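B12-binding domain-containing protein (Kitasatospora setae, PDB 6WTF) probably methylates C2 of tryptophan as a radical S-adenosylmethionine enzyme that uses cobalamin and a [4Fe-4S] cluster. Local coordinates at residues Val74-Gln79 / Leu473-Ser478; Ala228-His233 / Tyr416-Ile421; His336-Leu341 / Thr386-Arg391; Glu377-Met382 / Leu409-Phe414. All coordinates share one frame; numbering follows the deposited sequence.

Contacts 1, 2 and 4 touch the S-adenosylmethionine analogue SA8; contact 4 touches all three others, and contacts 1 and 2 also meet. Contact 1 lies about 8 Å from contact 4, centre to centre, and continues its sheet: Tyr-476 N is 2.7 Å from Leu-411 O, probably a hydrogen bond. Contact 2, which carries a cysteine of the [4Fe-4S] cluster, packs on contact 4 with His-233 CB 3.5 Å from Leu-411 CD1. Contact 3 stands further out, about 20 Å from contact 2 between centres, yet His-336 NE2 comes within 4.0 Å of Phe-380 CE1 in contact 4. Contact 1 brings the cobalamin-binding region to the radical SAM barrel; contact 4 reaches the bound tryptophan through Glu-377.

Contact 1 (Val74-Gln79 / Leu473-Ser478); sequences VYAFEQ and LVCYFS. With SA8 (S-5'-azamethionine-5'-deoxyadenosine), chain E.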
# COMPACT_ATOMS: atom_id res chain seq x y z
N VAL A 74 8.03 3.89 -3.76
CA VAL A 74 8.25 2.58 -4.37
C VAL A 74 8.18 2.71 -5.89
O VAL A 74 7.49 1.95 -6.57
CB VAL A 74 7.26 1.53 -3.82
CG1 VAL A 74 7.66 0.12 -4.25
CG2 VAL A 74 7.23 1.62 -2.31
N TYR A 75 8.90 3.70 -6.42
CA TYR A 75 9.03 3.91 -7.86
C TYR A 75 10.52 3.99 -8.17
O TYR A 75 11.17 4.97 -7.81
CB TYR A 75 8.28 5.17 -8.31
CG TYR A 75 7.96 5.18 -9.78
CD1 TYR A 75 7.03 4.29 -10.32
CD2 TYR A 75 8.59 6.07 -10.65
CE1 TYR A 75 6.74 4.29 -11.67
CE2 TYR A 75 8.30 6.08 -11.99
CZ TYR A 75 7.38 5.19 -12.50
OH TYR A 75 7.08 5.20 -13.85
N ALA A 76 11.04 2.96 -8.84
CA ALA A 76 12.48 2.77 -8.94
C ALA A 76 13.19 3.99 -9.53
O ALA A 76 14.32 4.30 -9.12
CB ALA A 76 12.79 1.52 -9.77
N PHE A 77 12.58 4.67 -10.49
CA PHE A 77 13.23 5.82 -11.11
C PHE A 77 13.18 7.07 -10.24
O PHE A 77 13.93 8.01 -10.51
CB PHE A 77 12.62 6.13 -12.47
CG PHE A 77 13.10 5.22 -13.56
CD1 PHE A 77 14.46 5.08 -13.81
CD2 PHE A 77 12.21 4.52 -14.34
CE1 PHE A 77 14.91 4.25 -14.81
CE2 PHE A 77 12.65 3.68 -15.35
CZ PHE A 77 14.01 3.55 -15.58
N GLU A 78 12.33 7.10 -9.22
CA GLU A 78 12.16 8.31 -8.43
C GLU A 78 12.93 8.26 -7.12
O GLU A 78 13.68 9.19 -6.81
CB GLU A 78 10.67 8.57 -8.16
CG GLU A 78 10.37 9.81 -7.32
CD GLU A 78 8.89 9.95 -7.00
OE1 GLU A 78 8.23 8.91 -6.77
OE2 GLU A 78 8.37 11.09 -7.00
N GLN A 79 12.80 7.17 -6.37
CA GLN A 79 13.49 6.97 -5.09
C GLN A 79 13.29 8.18 -4.18
O GLN A 79 14.23 8.86 -3.75
CB GLN A 79 14.97 6.66 -5.31
CG GLN A 79 15.17 5.33 -6.01
CD GLN A 79 16.61 5.05 -6.39
OE1 GLN A 79 17.55 5.49 -5.73
NE2 GLN A 79 16.79 4.31 -7.48
N LEU A 473 18.12 4.29 -1.44
CA LEU A 473 17.02 3.35 -1.66
C LEU A 473 17.44 2.37 -2.75
O LEU A 473 17.62 2.76 -3.91
CB LEU A 473 15.75 4.11 -2.03
CG LEU A 473 14.96 4.74 -0.87
CD1 LEU A 473 15.75 5.84 -0.18
CD2 LEU A 473 13.62 5.28 -1.34
N VAL A 474 17.63 1.11 -2.37
CA VAL A 474 18.26 0.13 -3.24
C VAL A 474 17.24 -0.41 -4.24
O VAL A 474 16.13 -0.80 -3.85
CB VAL A 474 18.88 -1.01 -2.41
CG1 VAL A 474 19.47 -2.05 -3.33
CG2 VAL A 474 19.93 -0.46 -1.46
N CYS A 475 17.61 -0.43 -5.51
CA CYS A 475 16.77 -0.97 -6.57
C CYS A 475 17.50 -2.07 -7.33
O CYS A 475 18.73 -2.21 -7.26
CB CYS A 475 16.33 0.13 -7.55
SG CYS A 475 15.36 1.44 -6.78
N TYR A 476 16.73 -2.86 -8.07
CA TYR A 476 17.27 -3.83 -9.02
C TYR A 476 16.76 -3.49 -10.41
O TYR A 476 15.56 -3.23 -10.60
CB TYR A 476 16.89 -5.26 -8.64
CG TYR A 476 17.39 -6.30 -9.63
CD1 TYR A 476 18.66 -6.84 -9.52
CD2 TYR A 476 16.58 -6.73 -10.68
CE1 TYR A 476 19.12 -7.79 -10.43
CE2 TYR A 476 17.02 -7.67 -11.59
CZ TYR A 476 18.29 -8.20 -11.46
OH TYR A 476 18.73 -9.13 -12.37
N PHE A 477 17.68 -3.45 -11.37
CA PHE A 477 17.37 -3.34 -12.79
C PHE A 477 18.11 -4.45 -13.51
O PHE A 477 19.32 -4.61 -13.32
CB PHE A 477 17.80 -1.98 -13.36
CG PHE A 477 16.99 -0.82 -12.87
CD1 PHE A 477 17.29 -0.20 -11.66
CD2 PHE A 477 15.96 -0.30 -13.64
CE1 PHE A 477 16.56 0.88 -11.22
CE2 PHE A 477 15.23 0.78 -13.20
CZ PHE A 477 15.53 1.38 -11.99
N SER A 478 17.40 -5.21 -14.33
CA SER A 478 18.03 -6.30 -15.06
C SER A 478 19.19 -5.79 -15.90
O SER A 478 19.00 -4.89 -16.73
CB SER A 478 17.02 -6.99 -15.96
OG SER A 478 17.70 -7.76 -16.93
N SA8 E . -1.74 -5.63 -3.48
CA SA8 E . -0.83 -5.29 -4.58
C SA8 E . -0.19 -3.93 -4.33
O SA8 E . 1.03 -3.87 -4.78
OXT SA8 E . -0.76 -3.01 -3.77
CB SA8 E . -1.55 -5.30 -5.97
CG SA8 E . -0.60 -5.62 -7.11
ND SA8 E . 0.26 -4.50 -7.49
CE SA8 E . -0.54 -3.35 -7.92
C5' SA8 E . 1.28 -4.90 -8.45
C4' SA8 E . 2.16 -3.74 -8.91
O4' SA8 E . 2.73 -3.08 -7.77
C3' SA8 E . 3.37 -4.19 -9.72
O3' SA8 E . 3.02 -4.43 -11.08
C2' SA8 E . 4.31 -3.00 -9.56
O2' SA8 E . 4.01 -1.98 -10.51
C1' SA8 E . 3.98 -2.51 -8.14
N9 SA8 E . 4.97 -2.89 -7.13
C8 SA8 E . 4.77 -3.67 -6.02
N7 SA8 E . 5.86 -3.86 -5.30
C5 SA8 E . 6.83 -3.16 -5.99
C6 SA8 E . 8.21 -2.95 -5.74
N6 SA8 E . 8.88 -3.50 -4.72
N1 SA8 E . 8.89 -2.17 -6.61
C2 SA8 E . 8.24 -1.64 -7.65
N3 SA8 E . 6.95 -1.77 -7.99
C4 SA8 E . 6.30 -2.55 -7.11
O HOH W 1 18.22 6.51 -3.33
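Gln-79 OE1 takes a hydrogen bond of 2.7 Å from a water that also accepts from Leu-473 N, and a second bond from Asn-439 N. The other end of the amide is held too: NE2 of Gln-79 donates to Ala-76 O in its own turn, at 3.0 Å and 151°, and has Gln-437 OE1 as a further partner. With both ends gripped, rotation of the amide is fixed, and its NE2 is left 3.3 Å from Cys-475 SG. Leu-473 O also lies near Gln-79 OE1, but both are acceptors; Ser-438 OG bonds to the Leu-473 carbonyl instead. Beyond the sulfur the contact turns apolar. Ala-76 CB meets Phe-477 CZ at 3.5 Å, and Phe-477 CE2 lies over one face of the Phe-77 ring, 3.8 Å from its CE1. The two ring planes are inclined at 42°, an oblique aromatic pair, and Trp-495 stacks on Phe-477. The turn 74-79 follows strand 63-67 of the B12-binding domain, just after the cobalamin-binding Thr-71 and Thr-73, whereas strand 475-476 runs antiparallel to strand 404-412 of the radical SAM sheet. Val-74 CG1, 3.5 Å from SA8 C6, also touches cobalamin and tryptophan. The cobalamin region thus meets the barrel through an amide with partners at both ends and, beside it, apolar contacts of Ala-76 and the two phenylalanines, with one water bridging the two segments.

Contact 2 (Ala228-His233 / Tyr416-Ile421); sequences AYRCSH and YTPMGI. With SF4 (iron/sulfur cluster), chain C; SA8 (S-5'-azamethionine-5'-deoxyadenosine), chain E.
Thr-417 meets the cluster-binding loop as the N-cap of helix 418-427; the loop carries the CxxxCxxC motif of radical SAM enzymes, formed here by Cys-227, Cys-231 and Cys-234. Thr-417 CB rests 3.4 Å from Ser-232 O, and its methyl CG2 turns to His-233 O. OG1, placed between the backbone N and carbonyl carbon (chi1 71°), accepts the capping bond from Gly-420 N at 3.0 Å. Phe-414 O and a water 2.8 Å from Thr-417 OG1 both lie within reach of its single proton; the water donates to His-233 O. The loop adds a bond to the helix start: Met-419 N donates to Ser-232 O at 2.9 Å and 158°, in the carbonyl plane on a lone pair. Pro-418 fills in alongside, its CB 3.7 Å from Ser-232 CB and its CG crossed at about a right angle by the Arg-230 side chain, whose guanidinium goes on to Glu-349. The loop 228-233 also touches both ligands. His-233 O takes a weak bond from SA8 N6, the edge of its ring faces SA8 N7, and Cys-231 SG binds iron FE1 of the cluster at 2.4 Å.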
# COMPACT_ATOMS: atom_id res chain seq x y z
N ALA A 228 -1.46 -15.15 1.08
CA ALA A 228 -0.84 -16.46 1.24
C ALA A 228 0.23 -16.74 0.20
O ALA A 228 0.90 -17.78 0.29
CB ALA A 228 -1.90 -17.56 1.19
N TYR A 229 0.43 -15.87 -0.79
CA TYR A 229 1.45 -16.14 -1.80
C TYR A 229 2.78 -15.55 -1.36
O TYR A 229 2.96 -15.10 -0.22
CB TYR A 229 1.00 -15.62 -3.16
CG TYR A 229 -0.10 -16.45 -3.79
CD1 TYR A 229 -0.49 -17.66 -3.22
CD2 TYR A 229 -0.74 -16.03 -4.95
CE1 TYR A 229 -1.51 -18.42 -3.78
CE2 TYR A 229 -1.75 -16.79 -5.51
CZ TYR A 229 -2.13 -17.98 -4.93
OH TYR A 229 -3.13 -18.73 -5.49
N ARG A 230 3.75 -15.52 -2.27
CA ARG A 230 5.11 -15.16 -1.91
C ARG A 230 5.81 -14.56 -3.13
O ARG A 230 6.95 -14.90 -3.44
CB ARG A 230 5.85 -16.37 -1.36
CG ARG A 230 7.07 -16.04 -0.52
CD ARG A 230 6.70 -15.26 0.74
NE ARG A 230 5.92 -16.05 1.69
CZ ARG A 230 6.45 -16.78 2.67
NH1 ARG A 230 7.77 -16.82 2.83
NH2 ARG A 230 5.67 -17.46 3.49
N CYS A 231 5.13 -13.65 -3.83
CA CYS A 231 5.71 -13.05 -5.03
C CYS A 231 6.99 -12.30 -4.67
O CYS A 231 7.01 -11.51 -3.72
CB CYS A 231 4.70 -12.12 -5.69
SG CYS A 231 3.16 -12.95 -6.19
N SER A 232 8.05 -12.56 -5.44
CA SER A 232 9.39 -12.15 -5.05
C SER A 232 9.56 -10.64 -4.94
O SER A 232 10.54 -10.18 -4.35
CB SER A 232 10.42 -12.73 -6.03
OG SER A 232 10.46 -12.02 -7.25
N HIS A 233 8.64 -9.86 -5.50
CA HIS A 233 8.74 -8.41 -5.49
C HIS A 233 7.99 -7.76 -4.33
O HIS A 233 8.21 -6.57 -4.06
CB HIS A 233 8.19 -7.85 -6.80
CG HIS A 233 6.70 -7.95 -6.92
ND1 HIS A 233 6.07 -9.11 -7.33
CD2 HIS A 233 5.72 -7.06 -6.65
CE1 HIS A 233 4.76 -8.91 -7.33
NE2 HIS A 233 4.52 -7.67 -6.92
N TYR A 416 12.34 -8.05 3.36
CA TYR A 416 11.55 -9.27 3.45
C TYR A 416 10.74 -9.53 2.18
O TYR A 416 9.62 -10.05 2.24
CB TYR A 416 10.65 -9.22 4.68
CG TYR A 416 11.44 -8.94 5.93
CD1 TYR A 416 12.39 -9.85 6.39
CD2 TYR A 416 11.26 -7.76 6.64
CE1 TYR A 416 13.12 -9.59 7.53
CE2 TYR A 416 11.99 -7.50 7.78
CZ TYR A 416 12.92 -8.42 8.22
OH TYR A 416 13.66 -8.17 9.35
N THR A 417 11.29 -9.17 1.02
CA THR A 417 10.81 -9.74 -0.23
C THR A 417 11.79 -10.79 -0.73
O THR A 417 13.00 -10.67 -0.50
CB THR A 417 10.63 -8.65 -1.30
OG1 THR A 417 11.91 -8.19 -1.74
CG2 THR A 417 9.84 -7.47 -0.74
N PRO A 418 11.32 -11.85 -1.39
CA PRO A 418 12.26 -12.87 -1.88
C PRO A 418 13.36 -12.30 -2.77
O PRO A 418 14.49 -12.81 -2.74
CB PRO A 418 11.35 -13.83 -2.64
CG PRO A 418 10.03 -13.71 -1.93
CD PRO A 418 9.92 -12.25 -1.56
N MET A 419 13.08 -11.24 -3.53
CA MET A 419 14.14 -10.59 -4.30
C MET A 419 15.13 -9.89 -3.39
O MET A 419 16.34 -9.95 -3.62
CB MET A 419 13.53 -9.61 -5.31
CG MET A 419 13.14 -10.28 -6.61
SD MET A 419 14.60 -10.86 -7.52
CE MET A 419 15.27 -9.31 -8.10
N GLY A 420 14.64 -9.19 -2.36
CA GLY A 420 15.56 -8.57 -1.42
C GLY A 420 16.48 -9.59 -0.77
O GLY A 420 17.68 -9.36 -0.64
N ILE A 421 15.92 -10.73 -0.35
CA ILE A 421 16.71 -11.77 0.30
C ILE A 421 17.69 -12.40 -0.69
O ILE A 421 18.87 -12.59 -0.39
CB ILE A 421 15.78 -12.81 0.94
CG1 ILE A 421 14.98 -12.16 2.07
CG2 ILE A 421 16.55 -14.01 1.47
CD1 ILE A 421 13.89 -13.04 2.66
FE1 SF4 C . 1.62 -11.54 -5.04
FE2 SF4 C . 0.12 -11.31 -2.75
FE3 SF4 C . -0.42 -9.72 -4.91
FE4 SF4 C . 1.86 -9.32 -3.45
S1 SF4 C . -0.29 -9.08 -2.72
S2 SF4 C . 1.67 -9.36 -5.73
S3 SF4 C . 2.39 -11.46 -2.89
S4 SF4 C . -0.59 -11.99 -4.81
N SA8 E . -1.74 -5.63 -3.48
CA SA8 E . -0.83 -5.29 -4.58
C SA8 E . -0.19 -3.93 -4.33
O SA8 E . 1.03 -3.87 -4.78
OXT SA8 E . -0.76 -3.01 -3.77
CB SA8 E . -1.55 -5.30 -5.97
CG SA8 E . -0.60 -5.62 -7.11
ND SA8 E . 0.26 -4.50 -7.49
CE SA8 E . -0.54 -3.35 -7.92
C5' SA8 E . 1.28 -4.90 -8.45
C4' SA8 E . 2.16 -3.74 -8.91
O4' SA8 E . 2.73 -3.08 -7.77
C3' SA8 E . 3.37 -4.19 -9.72
O3' SA8 E . 3.02 -4.43 -11.08
C2' SA8 E . 4.31 -3.00 -9.56
O2' SA8 E . 4.01 -1.98 -10.51
C1' SA8 E . 3.98 -2.51 -8.14
N9 SA8 E . 4.97 -2.89 -7.13
C8 SA8 E . 4.77 -3.67 -6.02
N7 SA8 E . 5.86 -3.86 -5.30
C5 SA8 E . 6.83 -3.16 -5.99
C6 SA8 E . 8.21 -2.95 -5.74
N6 SA8 E . 8.88 -3.50 -4.72
N1 SA8 E . 8.89 -2.17 -6.61
C2 SA8 E . 8.24 -1.64 -7.65
N3 SA8 E . 6.95 -1.77 -7.99
C4 SA8 E . 6.30 -2.55 -7.11
O HOH W 2 11.19 -6.30 -3.65

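Contact 3 (His336-Leu341 / Thr386-Arg391); sequences HIRPEL and TPETVR
Arg-338 NH1 and Glu-388 OE2 form a salt bridge of 2.6 Å near the surface. The carboxylate oxygen comes in at the edge of the guanidinium, near its plane, but the two groups are turned 44° apart, and a single nitrogen carries the pairing. Glu-388 gets there with CG between the backbone N and the carbonyl carbon (chi1 71°) and a bend at chi2. Deeper in, the edge of the His-336 ring faces the helix backbone, with CE1 3.5 Å from Thr-389 O, while Leu-341 CD1 lies over one ring face and approaches Thr-389 OG1 at 4.3 Å. These groups belong to the loop and short helix 339-342 after barrel strand 327-335, and to helix 387-398, the crossover helix of a beta-alpha-beta unit in the radical SAM barrel. The ring is held from both nitrogens. ND1 accepts from Ile-337 N at 2.9 Å and from Arg-338 N at 3.2 Å, both tilted from the ring plane, and NE2 bonds to Glu-385 OE2, consistent with a proton on NE2. The same Glu-385 oxygen bonds to Thr-389 OG1. Thr-386, the N-cap of the helix, accepts from Thr-389 N through OG1 at 3.3 Å.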
# COMPACT_ATOMS: atom_id res chain seq x y z
N HIS A 336 3.66 -9.71 -16.13
CA HIS A 336 4.44 -10.14 -17.29
C HIS A 336 3.72 -11.28 -18.00
O HIS A 336 2.72 -11.80 -17.50
CB HIS A 336 5.86 -10.57 -16.89
CG HIS A 336 6.91 -10.14 -17.88
ND1 HIS A 336 7.05 -10.73 -19.12
CD2 HIS A 336 7.84 -9.17 -17.82
CE1 HIS A 336 8.03 -10.14 -19.77
NE2 HIS A 336 8.53 -9.19 -19.01
N ILE A 337 4.27 -11.68 -19.14
CA ILE A 337 3.74 -12.79 -19.93
C ILE A 337 4.74 -13.94 -20.05
O ILE A 337 4.35 -15.11 -20.09
CB ILE A 337 3.29 -12.29 -21.32
CG1 ILE A 337 2.65 -13.41 -22.13
CG2 ILE A 337 4.47 -11.69 -22.09
CD1 ILE A 337 1.94 -12.94 -23.36
N ARG A 338 6.03 -13.63 -20.08
CA ARG A 338 7.06 -14.65 -20.30
C ARG A 338 7.17 -15.60 -19.11
O ARG A 338 7.45 -15.15 -18.00
CB ARG A 338 8.40 -13.98 -20.56
CG ARG A 338 8.51 -13.31 -21.91
CD ARG A 338 8.55 -14.33 -23.04
NE ARG A 338 9.53 -13.94 -24.04
CZ ARG A 338 9.25 -13.68 -25.31
NH1 ARG A 338 10.22 -13.31 -26.14
NH2 ARG A 338 8.01 -13.80 -25.76
N PRO A 339 6.94 -16.91 -19.30
CA PRO A 339 7.11 -17.84 -18.17
C PRO A 339 8.52 -17.87 -17.63
O PRO A 339 8.70 -18.11 -16.43
CB PRO A 339 6.71 -19.19 -18.78
CG PRO A 339 5.85 -18.86 -19.93
CD PRO A 339 6.39 -17.57 -20.49
N GLU A 340 9.53 -17.64 -18.47
CA GLU A 340 10.90 -17.56 -17.99
C GLU A 340 11.05 -16.48 -16.93
O GLU A 340 11.77 -16.66 -15.94
CB GLU A 340 11.87 -17.30 -19.15
CG GLU A 340 12.07 -18.48 -20.11
CD GLU A 340 12.62 -19.72 -19.42
OE1 GLU A 340 11.84 -20.67 -19.17
OE2 GLU A 340 13.84 -19.75 -19.12
N LEU A 341 10.37 -15.35 -17.11
CA LEU A 341 10.45 -14.28 -16.12
C LEU A 341 9.53 -14.53 -14.94
O LEU A 341 9.91 -14.30 -13.79
CB LEU A 341 10.12 -12.93 -16.76
CG LEU A 341 11.02 -12.38 -17.87
CD1 LEU A 341 11.04 -10.85 -17.82
CD2 LEU A 341 12.42 -12.93 -17.78
N THR A 386 15.13 -8.60 -20.89
CA THR A 386 15.90 -8.05 -21.99
C THR A 386 14.99 -7.18 -22.83
O THR A 386 13.77 -7.16 -22.62
CB THR A 386 16.50 -9.18 -22.86
OG1 THR A 386 15.44 -9.88 -23.53
CG2 THR A 386 17.30 -10.15 -22.01
N PRO A 387 15.54 -6.42 -23.79
CA PRO A 387 14.66 -5.65 -24.69
C PRO A 387 13.63 -6.51 -25.41
O PRO A 387 12.50 -6.06 -25.63
CB PRO A 387 15.65 -4.99 -25.66
CG PRO A 387 16.90 -4.85 -24.87
CD PRO A 387 16.96 -6.04 -23.96
N GLU A 388 13.98 -7.75 -25.79
CA GLU A 388 13.02 -8.58 -26.50
C GLU A 388 11.94 -9.11 -25.56
O GLU A 388 10.79 -9.29 -25.99
CB GLU A 388 13.73 -9.72 -27.23
CG GLU A 388 14.30 -10.83 -26.35
CD GLU A 388 13.36 -12.01 -26.19
OE1 GLU A 388 13.67 -12.90 -25.36
OE2 GLU A 388 12.32 -12.05 -26.89
N THR A 389 12.28 -9.35 -24.29
CA THR A 389 11.24 -9.70 -23.33
C THR A 389 10.30 -8.53 -23.07
O THR A 389 9.11 -8.73 -22.83
CB THR A 389 11.87 -10.18 -22.02
OG1 THR A 389 12.66 -9.14 -21.44
CG2 THR A 389 12.74 -11.40 -22.28
N VAL A 390 10.82 -7.30 -23.11
CA VAL A 390 9.97 -6.12 -22.92
C VAL A 390 9.01 -5.98 -24.10
O VAL A 390 7.81 -5.77 -23.92
CB VAL A 390 10.83 -4.85 -22.73
CG1 VAL A 390 9.97 -3.60 -22.92
CG2 VAL A 390 11.47 -4.85 -21.36
N ARG A 391 9.54 -6.09 -25.32
CA ARG A 391 8.71 -5.92 -26.52
C ARG A 391 7.61 -6.97 -26.58
O ARG A 391 6.48 -6.67 -26.97
CB ARG A 391 9.58 -5.99 -27.77
CG ARG A 391 8.82 -5.88 -29.09
CD ARG A 391 9.78 -5.81 -30.27
NE ARG A 391 10.14 -7.14 -30.78
CZ ARG A 391 9.44 -7.80 -31.70
NH1 ARG A 391 8.35 -7.27 -32.23
NH2 ARG A 391 9.84 -9.00 -32.10

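Contact 4 (Glu377-Met382 / Leu409-Phe414); sequences EALFGM and LGLRLF. With SA8 (S-5'-azamethionine-5'-deoxyadenosine), chain E; TRP (tryptophan), chain F.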
# COMPACT_ATOMS: atom_id res chain seq x y z
N GLU A 377 -1.35 -4.32 -15.11
CA GLU A 377 -0.03 -3.91 -14.63
C GLU A 377 1.06 -4.73 -15.32
O GLU A 377 0.92 -5.94 -15.51
CB GLU A 377 0.09 -4.10 -13.12
CG GLU A 377 -0.96 -3.37 -12.27
CD GLU A 377 -0.55 -1.96 -11.90
OE1 GLU A 377 0.42 -1.44 -12.50
OE2 GLU A 377 -1.21 -1.36 -11.02
N ALA A 378 2.15 -4.05 -15.67
CA ALA A 378 3.36 -4.70 -16.15
C ALA A 378 4.56 -4.14 -15.39
O ALA A 378 4.70 -2.91 -15.29
CB ALA A 378 3.55 -4.49 -17.66
N LEU A 379 5.41 -5.02 -14.86
CA LEU A 379 6.59 -4.62 -14.11
C LEU A 379 7.83 -5.13 -14.84
O LEU A 379 8.04 -6.35 -14.93
CB LEU A 379 6.55 -5.13 -12.67
CG LEU A 379 7.74 -4.71 -11.80
CD1 LEU A 379 7.92 -3.19 -11.81
CD2 LEU A 379 7.57 -5.21 -10.36
N PHE A 380 8.63 -4.22 -15.36
CA PHE A 380 9.78 -4.55 -16.19
C PHE A 380 11.07 -4.42 -15.39
O PHE A 380 11.20 -3.55 -14.53
CB PHE A 380 9.85 -3.65 -17.42
CG PHE A 380 8.76 -3.91 -18.42
CD1 PHE A 380 8.37 -5.21 -18.73
CD2 PHE A 380 8.12 -2.86 -19.06
CE1 PHE A 380 7.37 -5.45 -19.64
CE2 PHE A 380 7.13 -3.09 -19.98
CZ PHE A 380 6.75 -4.39 -20.27
N GLY A 381 12.03 -5.30 -15.69
CA GLY A 381 13.34 -5.26 -15.08
C GLY A 381 13.63 -6.35 -14.07
O GLY A 381 14.69 -6.30 -13.43
N MET A 382 12.75 -7.33 -13.90
CA MET A 382 13.02 -8.47 -13.03
C MET A 382 14.11 -9.34 -13.66
O MET A 382 14.45 -9.16 -14.83
CB MET A 382 11.73 -9.25 -12.80
CG MET A 382 10.68 -8.49 -12.00
SD MET A 382 11.21 -8.10 -10.30
CE MET A 382 10.88 -9.66 -9.47
N LEU A 409 9.06 0.16 -14.61
CA LEU A 409 10.39 -0.31 -14.99
C LEU A 409 11.33 -0.18 -13.79
O LEU A 409 11.64 0.93 -13.36
CB LEU A 409 10.92 0.48 -16.19
CG LEU A 409 12.38 0.25 -16.61
CD1 LEU A 409 12.62 -1.21 -16.93
CD2 LEU A 409 12.73 1.13 -17.81
N GLY A 410 11.78 -1.31 -13.27
CA GLY A 410 12.68 -1.30 -12.14
C GLY A 410 11.99 -1.72 -10.86
O GLY A 410 10.81 -1.43 -10.62
N LEU A 411 12.76 -2.38 -9.99
CA LEU A 411 12.23 -2.99 -8.78
C LEU A 411 12.89 -2.36 -7.56
O LEU A 411 14.13 -2.29 -7.48
CB LEU A 411 12.48 -4.50 -8.78
CG LEU A 411 12.08 -5.19 -7.48
CD1 LEU A 411 10.56 -5.28 -7.39
CD2 LEU A 411 12.72 -6.57 -7.36
N ARG A 412 12.08 -1.92 -6.61
CA ARG A 412 12.58 -1.47 -5.32
C ARG A 412 12.78 -2.67 -4.40
O ARG A 412 11.87 -3.50 -4.25
CB ARG A 412 11.63 -0.46 -4.69
CG ARG A 412 11.81 0.96 -5.21
CD ARG A 412 12.82 1.70 -4.36
NE ARG A 412 12.34 1.87 -2.99
CZ ARG A 412 12.93 1.35 -1.92
NH1 ARG A 412 14.04 0.62 -2.05
NH2 ARG A 412 12.41 1.55 -0.72
N LEU A 413 13.95 -2.77 -3.78
CA LEU A 413 14.28 -3.90 -2.93
C LEU A 413 13.92 -3.61 -1.48
O LEU A 413 14.05 -2.48 -1.01
CB LEU A 413 15.76 -4.24 -3.04
CG LEU A 413 16.21 -4.77 -4.41
CD1 LEU A 413 17.68 -5.11 -4.36
CD2 LEU A 413 15.38 -5.98 -4.82
N PHE A 414 13.45 -4.64 -0.78
CA PHE A 414 13.03 -4.56 0.61
C PHE A 414 13.52 -5.80 1.34
O PHE A 414 13.65 -6.87 0.73
CB PHE A 414 11.50 -4.45 0.73
CG PHE A 414 10.98 -3.09 0.38
CD1 PHE A 414 10.57 -2.80 -0.91
CD2 PHE A 414 10.89 -2.10 1.35
CE1 PHE A 414 10.09 -1.53 -1.23
CE2 PHE A 414 10.40 -0.85 1.04
CZ PHE A 414 10.01 -0.56 -0.25
N SA8 E . -1.74 -5.63 -3.48
CA SA8 E . -0.83 -5.29 -4.58
C SA8 E . -0.19 -3.93 -4.33
O SA8 E . 1.03 -3.87 -4.78
OXT SA8 E . -0.76 -3.01 -3.77
CB SA8 E . -1.55 -5.30 -5.97
CG SA8 E . -0.60 -5.62 -7.11
ND SA8 E . 0.26 -4.50 -7.49
CE SA8 E . -0.54 -3.35 -7.92
C5' SA8 E . 1.28 -4.90 -8.45
C4' SA8 E . 2.16 -3.74 -8.91
O4' SA8 E . 2.73 -3.08 -7.77
C3' SA8 E . 3.37 -4.19 -9.72
O3' SA8 E . 3.02 -4.43 -11.08
C2' SA8 E . 4.31 -3.00 -9.56
O2' SA8 E . 4.01 -1.98 -10.51
C1' SA8 E . 3.98 -2.51 -8.14
N9 SA8 E . 4.97 -2.89 -7.13
C8 SA8 E . 4.77 -3.67 -6.02
N7 SA8 E . 5.86 -3.86 -5.30
C5 SA8 E . 6.83 -3.16 -5.99
C6 SA8 E . 8.21 -2.95 -5.74
N6 SA8 E . 8.88 -3.50 -4.72
N1 SA8 E . 8.89 -2.17 -6.61
C2 SA8 E . 8.24 -1.64 -7.65
N3 SA8 E . 6.95 -1.77 -7.99
C4 SA8 E . 6.30 -2.55 -7.11
N TRP F . -0.36 0.93 -10.06
CA TRP F . -1.07 0.97 -8.79
C TRP F . -2.57 1.11 -9.03
O TRP F . -3.38 0.91 -8.12
CB TRP F . -0.57 2.13 -7.92
CG TRP F . 0.93 2.17 -7.79
CD1 TRP F . 1.77 3.02 -8.44
CD2 TRP F . 1.76 1.34 -6.97
NE1 TRP F . 3.08 2.77 -8.08
CE2 TRP F . 3.09 1.73 -7.18
CE3 TRP F . 1.49 0.29 -6.09
CZ2 TRP F . 4.17 1.12 -6.54
CZ3 TRP F . 2.57 -0.32 -5.44
CH2 TRP F . 3.88 0.10 -5.67
OXT TRP F . -2.99 1.43 -10.15
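Leu-411 CD2 packs on Met-382 SD at 3.6 Å, the two side chains crossing at a slant, while its other methyl, CD1, meets Leu-379 CD2 at 4.2 Å and the adenine of SA8. Leu-411 reaches both with CG anti to the backbone N (chi1 174°), one branch for the methionine and one for the ligand. Beside this centre, Phe-380 CB touches Leu-409 CD1 at 3.7 Å in a parallel bridge between strands 373-380 and 404-412 of the partial TIM barrel. Here Phe-380 O accepts from Gly-410 N at 2.6 Å, nearly straight at 169°, and a CA-H...O contact from Leu-409. Gly-410 and Gly-381 take backbone angles at which a side chain would collide with the preceding carbonyl. At the polar edge, Arg-412 N donates to SA8 N1 and Arg-412 O accepts from SA8 N6 at 3.0 Å, so that the strand backbone reads the adenine; the guanidinium pairs with Asp-72 and bonds to Val-474 O. Glu-377 OE2 takes a 2.6 Å bond from the amino group of tryptophan, with Asn-331 as a second partner. Helix 387-398 packs on Phe-380, helix 497-505 on Leu-409, and helix 418-427 on Leu-411 and Met-382 through Met-419.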